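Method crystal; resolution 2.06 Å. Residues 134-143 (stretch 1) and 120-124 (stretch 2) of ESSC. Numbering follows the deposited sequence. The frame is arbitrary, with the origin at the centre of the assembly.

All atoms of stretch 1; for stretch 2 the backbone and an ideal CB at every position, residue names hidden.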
ATOM      1  N   VAL A 134       2.429  13.440   9.303  1.00 45.40           N
ATOM      2  CA  VAL A 134       1.310  12.540   9.082  1.00 44.27           C
ATOM      3  C   VAL A 134       0.570  12.281  10.398  1.00 46.69           C
ATOM      4  O   VAL A 134       1.200  11.873  11.377  1.00 50.90           O
ATOM      5  CB  VAL A 134       1.722  11.213   8.415  1.00 41.70           C
ATOM      6  CG1 VAL A 134       2.778  10.451   9.194  1.00 44.71           C
ATOM      7  CG2 VAL A 134       0.475  10.354   8.194  1.00 39.52           C
ATOM      8  N   ILE A 135      -0.746  12.457  10.395  1.00 48.10           N
ATOM      9  CA  ILE A 135      -1.596  12.187  11.568  1.00 52.70           C
ATOM     10  C   ILE A 135      -2.567  11.107  11.132  1.00 51.05           C
ATOM     11  O   ILE A 135      -3.460  11.376  10.350  1.00 51.94           O
ATOM     12  CB  ILE A 135      -2.374  13.444  12.031  1.00 56.53           C
ATOM     13  CG1 ILE A 135      -1.395  14.600  12.421  1.00 58.95           C
ATOM     14  CG2 ILE A 135      -3.342  13.133  13.206  1.00 55.08           C
ATOM     15  CD1 ILE A 135      -1.149  15.611  11.333  1.00 56.73           C
ATOM     16  N   PRO A 136      -2.381   9.881  11.602  1.00 49.64           N
ATOM     17  CA  PRO A 136      -3.315   8.830  11.175  1.00 53.56           C
ATOM     18  C   PRO A 136      -4.611   8.829  11.985  1.00 58.52           C
ATOM     19  O   PRO A 136      -4.738   9.516  13.021  1.00 58.48           O
ATOM     20  CB  PRO A 136      -2.536   7.533  11.438  1.00 51.18           C
ATOM     21  CG  PRO A 136      -1.603   7.903  12.548  1.00 53.33           C
ATOM     22  CD  PRO A 136      -1.250   9.345  12.371  1.00 51.10           C
ATOM     23  N   ASP A 137      -5.566   8.052  11.506  1.00 63.39           N
ATOM     24  CA  ASP A 137      -6.826   7.900  12.196  1.00 73.15           C
ATOM     25  C   ASP A 137      -6.901   6.511  12.835  1.00 76.21           C
ATOM     26  O   ASP A 137      -6.283   5.550  12.374  1.00 75.10           O
ATOM     27  CB  ASP A 137      -8.000   8.216  11.262  1.00 75.72           C
ATOM     28  CG  ASP A 137      -9.031   9.137  11.915  1.00 82.03           C
ATOM     29  OD1 ASP A 137      -9.262   8.994  13.135  1.00 86.82           O
ATOM     30  OD2 ASP A 137      -9.591  10.022  11.231  1.00 81.67           O
ATOM     31  N   ASP A 138      -7.643   6.419  13.927  1.00 80.78           N
ATOM     32  CA  ASP A 138      -7.627   5.207  14.741  1.00 85.05           C
ATOM     33  C   ASP A 138      -8.161   4.024  13.956  1.00 83.44           C
ATOM     34  O   ASP A 138      -7.589   2.932  14.016  1.00 82.88           O
ATOM     35  CB  ASP A 138      -8.410   5.398  16.040  1.00 88.93           C
ATOM     36  CG  ASP A 138      -7.780   6.430  16.957  1.00 90.97           C
ATOM     37  OD1 ASP A 138      -7.215   7.417  16.431  1.00 90.58           O
ATOM     38  OD2 ASP A 138      -7.862   6.260  18.202  1.00 92.03           O
ATOM     39  N   ASP A 139      -9.239   4.269  13.216  1.00 84.26           N
ATOM     40  CA  ASP A 139      -9.835   3.276  12.291  1.00 90.57           C
ATOM     41  C   ASP A 139      -8.942   2.742  11.121  1.00 84.40           C
ATOM     42  O   ASP A 139      -8.670   1.552  11.094  1.00 88.04           O
ATOM     43  CB  ASP A 139     -11.219   3.754  11.752  1.00 97.02           C
ATOM     44  CG  ASP A 139     -11.182   5.162  11.120  1.00100.98           C
ATOM     45  OD1 ASP A 139     -10.390   6.011  11.592  1.00105.39           O
ATOM     46  OD2 ASP A 139     -11.962   5.420  10.168  1.00104.04           O
ATOM     47  N   ALA A 140      -8.480   3.592  10.196  1.00 78.02           N
ATOM     48  CA  ALA A 140      -7.771   3.143   8.954  1.00 71.08           C
ATOM     49  C   ALA A 140      -6.263   2.753   9.148  1.00 66.54           C
ATOM     50  O   ALA A 140      -5.460   3.609   9.542  1.00 57.48           O
ATOM     51  CB  ALA A 140      -7.890   4.223   7.890  1.00 68.38           C
ATOM     52  N   PRO A 141      -5.887   1.471   8.897  1.00 64.79           N
ATOM     53  CA  PRO A 141      -4.464   1.122   9.076  1.00 60.32           C
ATOM     54  C   PRO A 141      -3.562   1.692   7.994  1.00 54.26           C
ATOM     55  O   PRO A 141      -3.852   1.519   6.799  1.00 57.86           O
ATOM     56  CB  PRO A 141      -4.442  -0.404   9.054  1.00 61.93           C
ATOM     57  CG  PRO A 141      -5.841  -0.852   8.763  1.00 65.01           C
ATOM     58  CD  PRO A 141      -6.754   0.280   9.044  1.00 67.02           C
ATOM     59  N   LEU A 142      -2.489   2.363   8.437  1.00 48.80           N
ATOM     60  CA  LEU A 142      -1.561   3.100   7.566  1.00 46.43           C
ATOM     61  C   LEU A 142      -0.098   2.780   7.886  1.00 46.12           C
ATOM     62  O   LEU A 142       0.255   2.706   9.118  1.00 47.22           O
ATOM     63  CB  LEU A 142      -1.819   4.574   7.796  1.00 45.61           C
ATOM     64  CG  LEU A 142      -1.015   5.528   6.963  1.00 43.43           C
ATOM     65  CD1 LEU A 142      -1.289   5.393   5.476  1.00 42.87           C
ATOM     66  CD2 LEU A 142      -1.366   6.920   7.442  1.00 47.58           C
ATOM     67  N   PHE A 143       0.756   2.606   6.873  1.00 38.12           N
ATOM     68  CA  PHE A 143       2.126   2.136   7.166  1.00 39.60           C
ATOM     69  C   PHE A 143       3.189   3.125   6.693  1.00 41.73           C
ATOM     70  O   PHE A 143       3.151   3.644   5.584  1.00 38.75           O
ATOM     71  CB  PHE A 143       2.380   0.719   6.605  1.00 41.86           C
ATOM     72  CG  PHE A 143       1.338  -0.314   7.079  1.00 38.81           C
ATOM     73  CD1 PHE A 143       0.068  -0.323   6.530  1.00 39.92           C
ATOM     74  CD2 PHE A 143       1.618  -1.184   8.105  1.00 40.75           C
ATOM     75  CE1 PHE A 143      -0.925  -1.270   6.964  1.00 43.43           C
ATOM     76  CE2 PHE A 143       0.670  -2.089   8.580  1.00 42.11           C
ATOM     77  CZ  PHE A 143      -0.631  -2.121   8.043  1.00 43.33           C
ATOM     78  N   UNK A 120      -9.894   3.913   0.672  1.00 65.46           N
ATOM     79  CA  UNK A 120      -8.750   3.052   1.087  1.00 66.81           C
ATOM     80  C   UNK A 120      -7.933   3.481   2.303  1.00 62.58           C
ATOM     81  O   UNK A 120      -7.193   2.661   2.839  1.00 63.08           O
ATOM     82  CB  UNK A 120      -7.779   2.938  -0.090  1.00 66.81           C
ATOM     83  N   UNK A 121      -8.034   4.748   2.701  1.00 57.13           N
ATOM     84  CA  UNK A 121      -7.141   5.342   3.689  1.00 54.83           C
ATOM     85  C   UNK A 121      -7.864   6.469   4.354  1.00 55.33           C
ATOM     86  O   UNK A 121      -8.718   7.053   3.766  1.00 56.63           O
ATOM     87  CB  UNK A 121      -5.834   5.829   3.059  1.00 54.83           C
ATOM     88  N   UNK A 122      -7.460   6.819   5.550  1.00 54.21           N
ATOM     89  CA  UNK A 122      -7.965   7.978   6.175  1.00 53.81           C
ATOM     90  C   UNK A 122      -6.851   8.541   7.037  1.00 46.90           C
ATOM     91  O   UNK A 122      -6.510   7.938   8.032  1.00 47.64           O
ATOM     92  CB  UNK A 122      -9.229   7.673   6.981  1.00 53.81           C
ATOM     93  N   UNK A 123      -6.383   9.739   6.728  1.00 42.20           N
ATOM     94  CA  UNK A 123      -5.301  10.328   7.514  1.00 42.78           C
ATOM     95  C   UNK A 123      -5.162  11.771   7.100  1.00 42.18           C
ATOM     96  O   UNK A 123      -5.768  12.163   6.150  1.00 42.10           O
ATOM     97  CB  UNK A 123      -3.984   9.572   7.326  1.00 42.78           C
ATOM     98  N   UNK A 124      -4.441  12.596   7.833  1.00 43.50           N
ATOM     99  CA  UNK A 124      -4.222  13.931   7.327  1.00 44.92           C
ATOM    100  C   UNK A 124      -2.764  14.205   7.282  1.00 42.09           C
ATOM    101  O   UNK A 124      -2.011  13.522   7.912  1.00 44.62           O
ATOM    102  CB  UNK A 124      -4.942  14.981   8.176  1.00 44.92           C
TER

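At position 120 the ideal CB has no atom of stretch 1 within 5.5 Å, and the backbone, at phi/psi of -95/-18°, restricts little. Almost any residue would fit. The deposited residue is Asn120, whose CA-to-CB bond points sideways and whose amide end leads away from stretch 1.

Position 121 is extended (phi/psi -154/156°), and its CB also points sideways, lying 5.2 Å from Leu142 CD1 and 5.5 Å from Ala140 CB. These methyl groups suit a small or moderate apolar residue without demanding one. Ala121 is found, and its methyl stays beyond close contact.

At position 122 the CB points toward stretch 1 and lies 3.8 Å from Ala140 CB, 4.5 Å from Asp137 CB and 4.8 Å from Asp139 OD2. Beyond a small apolar floor, then, lie two carboxylates. A long side chain with an aliphatic stem and a positive end, lysine or arginine, would suit both features; a shorter polar donor is also conceivable. The deposited residue is Arg122. Its CB packs 3.7 Å from Ala140 CB, and chi1 and chi2, both t, bring CD up to the two carboxylates, 3.2 Å from Asp139 OD2 and 3.3 Å from Asp137 OD2, before chi3 (m) turns the chain. Arg122 NE forms a salt bridge with Asp139 OD2 at 3.6 Å. Asp137 OD2 approaches the guanidinium at its edge, but at 4.2 Å from Arg122 NH1 it offers only a longer-range charge attraction. Both terminal nitrogens are hydrogen-bonded elsewhere in the structure.

At position 123 the backbone is nearly fully extended (-170/167°). The ideal CB stands 3.7 Å from Leu142 CD2 and 4.0 Å from Pro136 CA, on the same sheet face as the Pro136 side chain. An apolar residue is expected: leucine, isoleucine, methionine or an aromatic could each use this surface. Phe123, with chi1 p, places its ring beside two aliphatic side chains, with CG 3.7 Å from Leu142 CD2 and CD1 4.1 Å from Val134 CG2.

Position 124 pairs with Ile135 in an antiparallel bridge. Its N donates to Ile135 O at 3.0 Å, and Ile135 N returns a bond to its O, also at 3.0 Å; both are nearly straight. These backbone bonds favour no particular side chain beyond excluding proline, which lacks the N-H. The CB shares a face with the Ile135 side chain, so serine, threonine, valine or alanine would be plausible. The residue is Ser124, whose OG lies 3.8 Å from Ile135 CB, a simple packing contact.

Stretch 2, residues 120-124: NARFS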
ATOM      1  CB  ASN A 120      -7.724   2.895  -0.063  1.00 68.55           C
ATOM      2  CG  ASN A 120      -8.352   2.487  -1.368  1.00 71.28           C
ATOM      3  OD1 ASN A 120      -8.012   3.032  -2.421  1.00 73.40           O
ATOM      4  ND2 ASN A 120      -9.299   1.547  -1.311  1.00 72.49           N
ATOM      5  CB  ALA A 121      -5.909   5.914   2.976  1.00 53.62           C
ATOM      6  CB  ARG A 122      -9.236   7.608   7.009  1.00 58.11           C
ATOM      7  CG  ARG A 122      -9.651   8.627   8.061  1.00 63.54           C
ATOM      8  CD  ARG A 122     -10.906   8.184   8.830  1.00 70.47           C
ATOM      9  NE  ARG A 122     -12.056   8.246   7.941  1.00 74.38           N
ATOM     10  CZ  ARG A 122     -12.714   9.366   7.618  1.00 78.28           C
ATOM     11  NH1 ARG A 122     -12.369  10.552   8.120  1.00 83.58           N
ATOM     12  NH2 ARG A 122     -13.722   9.311   6.766  1.00 79.92           N
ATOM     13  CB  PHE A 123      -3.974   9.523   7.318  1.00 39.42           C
ATOM     14  CG  PHE A 123      -3.432   9.521   5.893  1.00 38.67           C
ATOM     15  CD1 PHE A 123      -2.515  10.508   5.460  1.00 36.14           C
ATOM     16  CD2 PHE A 123      -3.741   8.477   5.005  1.00 38.33           C
ATOM     17  CE1 PHE A 123      -2.009  10.529   4.167  1.00 34.22           C
ATOM     18  CE2 PHE A 123      -3.165   8.469   3.698  1.00 34.85           C
ATOM     19  CZ  PHE A 123      -2.349   9.511   3.278  1.00 33.99           C
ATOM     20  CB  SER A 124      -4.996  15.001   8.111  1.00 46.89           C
ATOM     21  OG  SER A 124      -4.479  15.114   9.399  1.00 52.07           O
TER
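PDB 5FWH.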